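Local structure of periplasmic binding protein/LacI transcriptional regulator (Clostridium phytofermentans, 3BRS) at residues D103-A116 / L260-C274. The protein probably binds a sugar as the extracytoplasmic solute-binding component of a transport system. Sequence-based numbering, arbitrary orientation.
Sequences DIADITVATDNIQA and LLKKEYVPKQLDSGC
I107 packs against L260 and V266 with the two branches of its side chain. CG1 lies anti to the backbone N (chi1 162°), which places CD1 4.0 Å from V266 CG2 and beside the L270 side chain. CG2 meets L260 CD1 at 3.9 Å, at the end of helix 246-262. V109 CG2 continues this apolar face, side by side with L270 and 4.0 Å from its CD1. Helix 246-262 covers the face through K256 and L252.

The strands run parallel. T108 N binds K268 O, and T108 O takes L270 N. A110 repeats the pattern: its N binds L270 O, and its O accepts S272 N in a 2.7 Å bond from above the carbonyl plane. T108, A110, Q269 and D271 lie on the other face, where one water joins T108 OG1 to K268 O.

K268 starts away from segment 103-116, but its bent chain passes D106 O and brings NZ to A105 O at 3.1 Å, in the carbonyl plane. D271 OD2 lies 3.2 Å from D112 N. D112 is the N-cap of helix 113-127, and its OD1 accepts Q115 N. T111 CG2 packs on C274 CB at 3.8 Å, while T111 OG1 bonds to Q244.

Strand 269-271 adds to 107-110 as the outermost strand of the parallel sheet. After the second lobe the chain crosses back to the N-terminal lobe, as in the two-lobed periplasmic binding protein/LacI fold.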
loop_
_atom_site.group_PDB
_atom_site.type_symbol
_atom_site.label_atom_id
_atom_site.label_comp_id
_atom_site.label_asym_id
_atom_site.label_seq_id
_atom_site.Cartn_x
_atom_site.Cartn_y
_atom_site.Cartn_z
ATOM N N ASP A 103 -7.534 14.203 -10.647
ATOM C CA ASP A 103 -8.155 14.625 -9.406
ATOM C C ASP A 103 -9.646 14.344 -9.387
ATOM O O ASP A 103 -10.456 15.271 -9.319
ATOM C CB ASP A 103 -7.916 16.108 -9.137
ATOM C CG ASP A 103 -8.481 16.525 -7.811
ATOM O OD1 ASP A 103 -8.271 15.748 -6.840
ATOM O OD2 ASP A 103 -9.159 17.583 -7.756
ATOM N N ILE A 104 -10.023 13.065 -9.430
ATOM C CA ILE A 104 -11.442 12.752 -9.466
ATOM C C ILE A 104 -12.071 12.223 -8.195
ATOM O O ILE A 104 -13.320 12.145 -8.143
ATOM C CB ILE A 104 -11.814 11.919 -10.699
ATOM C CG1 ILE A 104 -11.090 10.564 -10.634
ATOM C CG2 ILE A 104 -11.535 12.739 -12.027
ATOM C CD1 ILE A 104 -11.591 9.500 -11.604
ATOM N N ALA A 105 -11.284 11.900 -7.153
ATOM C CA ALA A 105 -11.884 11.398 -5.901
ATOM C C ALA A 105 -12.730 12.422 -5.255
ATOM O O ALA A 105 -12.301 13.561 -5.139
ATOM C CB ALA A 105 -10.827 10.939 -4.876
ATOM N N ASP A 106 -13.881 12.022 -4.755
ATOM C CA ASP A 106 -14.703 12.873 -3.891
ATOM C C ASP A 106 -14.035 12.969 -2.510
ATOM O O ASP A 106 -13.920 14.039 -1.975
ATOM C CB ASP A 106 -16.170 12.404 -3.789
ATOM C CG ASP A 106 -16.880 12.391 -5.134
ATOM O OD1 ASP A 106 -16.760 13.369 -5.885
ATOM O OD2 ASP A 106 -17.545 11.395 -5.466
ATOM N N ILE A 107 -13.571 11.863 -1.970
ATOM C CA ILE A 107 -12.654 11.875 -0.818
ATOM C C ILE A 107 -11.554 10.808 -0.982
ATOM O O ILE A 107 -11.774 9.810 -1.632
ATOM C CB ILE A 107 -13.387 11.921 0.578
ATOM C CG1 ILE A 107 -12.436 11.490 1.689
ATOM C CG2 ILE A 107 -14.643 11.119 0.585
ATOM C CD1 ILE A 107 -13.015 11.415 2.989
ATOM N N THR A 108 -10.336 11.087 -0.527
ATOM C CA THR A 108 -9.256 10.074 -0.410
ATOM C C THR A 108 -8.909 9.714 1.056
ATOM O O THR A 108 -8.573 10.598 1.798
ATOM C CB THR A 108 -8.002 10.622 -1.032
ATOM O OG1 THR A 108 -8.250 10.751 -2.441
ATOM C CG2 THR A 108 -6.775 9.652 -0.783
ATOM N N VAL A 109 -9.002 8.443 1.467
ATOM C CA VAL A 109 -8.532 8.041 2.808
ATOM C C VAL A 109 -7.278 7.193 2.640
ATOM O O VAL A 109 -7.357 6.118 2.062
ATOM C CB VAL A 109 -9.548 7.259 3.605
ATOM C CG1 VAL A 109 -9.087 7.237 5.149
ATOM C CG2 VAL A 109 -10.946 7.933 3.451
ATOM N N ALA A 110 -6.129 7.650 3.137
ATOM C CA ALA A 110 -4.913 6.844 2.941
ATOM C C ALA A 110 -3.934 7.081 4.004
ATOM O O ALA A 110 -4.074 8.021 4.794
ATOM C CB ALA A 110 -4.254 7.208 1.517
ATOM N N THR A 111 -2.843 6.338 3.985
ATOM C CA THR A 111 -1.662 6.733 4.808
ATOM C C THR A 111 -0.952 7.874 4.096
ATOM O O THR A 111 -0.971 7.957 2.851
ATOM C CB THR A 111 -0.699 5.486 4.910
ATOM O OG1 THR A 111 -1.489 4.375 5.332
ATOM C CG2 THR A 111 0.437 5.660 5.897
ATOM N N ASP A 112 -0.263 8.728 4.842
ATOM C CA ASP A 112 0.786 9.577 4.257
ATOM C C ASP A 112 1.962 8.637 3.900
ATOM O O ASP A 112 2.773 8.219 4.795
ATOM C CB ASP A 112 1.181 10.697 5.245
ATOM C CG ASP A 112 2.068 11.793 4.606
ATOM O OD1 ASP A 112 2.645 11.592 3.522
ATOM O OD2 ASP A 112 2.218 12.881 5.197
ATOM N N ASN A 113 2.078 8.299 2.604
ATOM C CA ASN A 113 3.102 7.285 2.143
ATOM C C ASN A 113 4.476 7.886 2.017
ATOM O O ASN A 113 5.539 7.251 2.315
ATOM C CB ASN A 113 2.615 6.452 0.940
ATOM C CG ASN A 113 1.455 5.516 1.344
ATOM O OD1 ASN A 113 1.696 4.531 2.027
ATOM N ND2 ASN A 113 0.224 5.898 1.075
ATOM N N ILE A 114 4.458 9.183 1.736
ATOM C CA ILE A 114 5.695 9.931 1.650
ATOM C C ILE A 114 6.275 9.951 3.033
ATOM O O ILE A 114 7.421 9.563 3.245
ATOM C CB ILE A 114 5.562 11.308 1.010
ATOM C CG1 ILE A 114 5.163 11.157 -0.460
ATOM C CG2 ILE A 114 6.984 11.971 0.919
ATOM C CD1 ILE A 114 4.578 12.420 -1.130
ATOM N N GLN A 115 5.530 10.386 4.004
ATOM C CA GLN A 115 6.101 10.374 5.365
ATOM C C GLN A 115 6.443 9.013 5.880
ATOM O O GLN A 115 7.436 8.859 6.562
ATOM C CB GLN A 115 5.223 11.117 6.360
ATOM C CG GLN A 115 5.327 12.666 6.270
ATOM C CD GLN A 115 6.640 13.267 6.764
ATOM O OE1 GLN A 115 7.323 12.733 7.660
ATOM N NE2 GLN A 115 6.999 14.422 6.180
ATOM N N ALA A 116 5.626 7.985 5.582
ATOM C CA ALA A 116 6.103 6.610 5.854
ATOM C C ALA A 116 7.521 6.254 5.278
ATOM O O ALA A 116 8.351 5.767 6.051
ATOM C CB ALA A 116 5.077 5.584 5.472
ATOM N N LEU A 260 -21.057 12.220 2.187
ATOM C CA LEU A 260 -21.273 12.725 0.829
ATOM C C LEU A 260 -22.702 12.519 0.357
ATOM O O LEU A 260 -23.273 13.387 -0.281
ATOM C CB LEU A 260 -20.390 12.005 -0.179
ATOM C CG LEU A 260 -18.904 11.942 0.075
ATOM C CD1 LEU A 260 -18.270 10.960 -0.926
ATOM C CD2 LEU A 260 -18.321 13.377 -0.067
ATOM N N LEU A 261 -23.233 11.327 0.607
ATOM C CA LEU A 261 -24.589 10.994 0.199
ATOM C C LEU A 261 -25.611 11.815 0.978
ATOM O O LEU A 261 -26.668 12.097 0.445
ATOM C CB LEU A 261 -24.837 9.521 0.482
ATOM C CG LEU A 261 -24.903 8.379 -0.521
ATOM C CD1 LEU A 261 -24.307 8.496 -1.947
ATOM C CD2 LEU A 261 -24.262 7.341 0.251
ATOM N N LYS A 262 -25.329 12.116 2.257
ATOM C CA LYS A 262 -26.081 13.124 3.054
ATOM C C LYS A 262 -25.816 14.601 2.608
ATOM O O LYS A 262 -26.442 15.532 3.086
ATOM C CB LYS A 262 -25.758 13.006 4.538
ATOM C CG LYS A 262 -26.684 12.184 5.330
ATOM C CD LYS A 262 -26.160 10.807 5.530
ATOM C CE LYS A 262 -26.823 10.161 6.743
ATOM N NZ LYS A 262 -26.427 10.851 8.019
ATOM N N LYS A 263 -24.899 14.837 1.693
ATOM C CA LYS A 263 -24.757 16.209 1.173
ATOM C C LYS A 263 -24.146 17.112 2.252
ATOM O O LYS A 263 -24.453 18.314 2.349
ATOM C CB LYS A 263 -26.135 16.750 0.733
ATOM C CG LYS A 263 -26.716 16.070 -0.468
ATOM C CD LYS A 263 -26.238 16.664 -1.799
ATOM C CE LYS A 263 -26.954 15.938 -2.948
ATOM N NZ LYS A 263 -28.460 15.851 -2.728
ATOM N N GLU A 264 -23.272 16.504 3.041
ATOM C CA GLU A 264 -22.708 17.058 4.234
ATOM C C GLU A 264 -21.145 17.211 4.081
ATOM O O GLU A 264 -20.556 16.579 3.188
ATOM C CB GLU A 264 -23.272 16.209 5.393
ATOM C CG GLU A 264 -22.596 16.200 6.688
ATOM C CD GLU A 264 -23.390 15.352 7.673
ATOM O OE1 GLU A 264 -24.291 14.587 7.221
ATOM O OE2 GLU A 264 -23.152 15.464 8.907
ATOM N N TYR A 265 -20.514 18.123 4.853
ATOM C CA TYR A 265 -19.119 18.604 4.603
ATOM C C TYR A 265 -18.184 17.484 4.896
ATOM O O TYR A 265 -18.221 16.908 5.963
ATOM C CB TYR A 265 -18.660 19.785 5.514
ATOM C CG TYR A 265 -17.159 20.116 5.357
ATOM C CD1 TYR A 265 -16.683 20.698 4.148
ATOM C CD2 TYR A 265 -16.214 19.805 6.354
ATOM C CE1 TYR A 265 -15.366 20.996 3.928
ATOM C CE2 TYR A 265 -14.833 20.097 6.144
ATOM C CZ TYR A 265 -14.435 20.694 4.896
ATOM O OH TYR A 265 -13.137 21.022 4.569
ATOM N N VAL A 266 -17.314 17.169 3.966
ATOM C CA VAL A 266 -16.264 16.243 4.343
ATOM C C VAL A 266 -14.950 16.739 3.772
ATOM O O VAL A 266 -14.903 17.164 2.630
ATOM C CB VAL A 266 -16.631 14.774 3.888
ATOM C CG1 VAL A 266 -16.456 14.643 2.343
ATOM C CG2 VAL A 266 -15.788 13.798 4.604
ATOM N N PRO A 267 -13.872 16.683 4.555
ATOM C CA PRO A 267 -12.557 17.046 3.913
ATOM C C PRO A 267 -12.226 16.248 2.594
ATOM O O PRO A 267 -12.698 15.118 2.417
ATOM C CB PRO A 267 -11.540 16.714 5.001
ATOM C CG PRO A 267 -12.329 16.646 6.289
ATOM C CD PRO A 267 -13.736 16.267 5.961
ATOM N N LYS A 268 -11.413 16.769 1.687
ATOM C CA LYS A 268 -11.191 16.007 0.454
ATOM C C LYS A 268 -10.086 14.962 0.687
ATOM O O LYS A 268 -9.960 13.995 -0.075
ATOM C CB LYS A 268 -10.867 16.923 -0.715
ATOM C CG LYS A 268 -11.464 16.530 -2.034
ATOM C CD LYS A 268 -11.768 17.777 -2.838
ATOM C CE LYS A 268 -12.905 17.534 -3.868
ATOM N NZ LYS A 268 -12.620 16.659 -5.069
ATOM N N GLN A 269 -9.313 15.157 1.762
ATOM C CA GLN A 269 -8.292 14.218 2.183
ATOM C C GLN A 269 -8.309 13.900 3.703
ATOM O O GLN A 269 -8.445 14.802 4.540
ATOM C CB GLN A 269 -6.956 14.806 1.778
ATOM C CG GLN A 269 -6.579 14.429 0.370
ATOM C CD GLN A 269 -5.799 15.503 -0.384
ATOM O OE1 GLN A 269 -6.201 15.896 -1.489
ATOM N NE2 GLN A 269 -4.674 15.966 0.190
ATOM N N LEU A 270 -8.242 12.606 4.054
ATOM C CA LEU A 270 -8.153 12.151 5.471
ATOM C C LEU A 270 -6.940 11.229 5.578
ATOM O O LEU A 270 -6.706 10.387 4.715
ATOM C CB LEU A 270 -9.375 11.352 5.860
ATOM C CG LEU A 270 -10.716 12.064 5.973
ATOM C CD1 LEU A 270 -11.809 11.001 5.918
ATOM C CD2 LEU A 270 -10.823 12.851 7.279
ATOM N N ASP A 271 -6.154 11.441 6.620
ATOM C CA ASP A 271 -4.855 10.807 6.807
ATOM C C ASP A 271 -5.137 9.706 7.774
ATOM O O ASP A 271 -5.589 9.993 8.880
ATOM C CB ASP A 271 -3.889 11.772 7.491
ATOM C CG ASP A 271 -2.457 11.333 7.378
ATOM O OD1 ASP A 271 -1.715 11.367 8.387
ATOM O OD2 ASP A 271 -2.066 10.966 6.247
ATOM N N SER A 272 -4.835 8.470 7.380
ATOM C CA SER A 272 -5.180 7.303 8.157
ATOM C C SER A 272 -4.180 7.147 9.288
ATOM O O SER A 272 -4.488 6.533 10.322
ATOM C CB SER A 272 -5.175 6.060 7.258
ATOM O OG SER A 272 -5.688 4.931 7.928
ATOM N N GLY A 273 -2.967 7.653 9.125
ATOM C CA GLY A 273 -2.012 7.524 10.238
ATOM C C GLY A 273 -1.227 6.210 10.199
ATOM O O GLY A 273 -1.726 5.194 9.713
ATOM N N CYS A 274 0.017 6.238 10.686
ATOM C CA CYS A 274 0.925 5.041 10.745
ATOM C C CYS A 274 1.896 5.220 11.924
ATOM O O CYS A 274 1.929 6.297 12.480
ATOM C CB CYS A 274 1.676 4.869 9.413
ATOM S SG CYS A 274 2.790 6.217 9.204
HETATM O O HOH W 1 -9.624 13.725 -2.719
HETATM O O HOH W 2 -2.787 11.010 3.612
#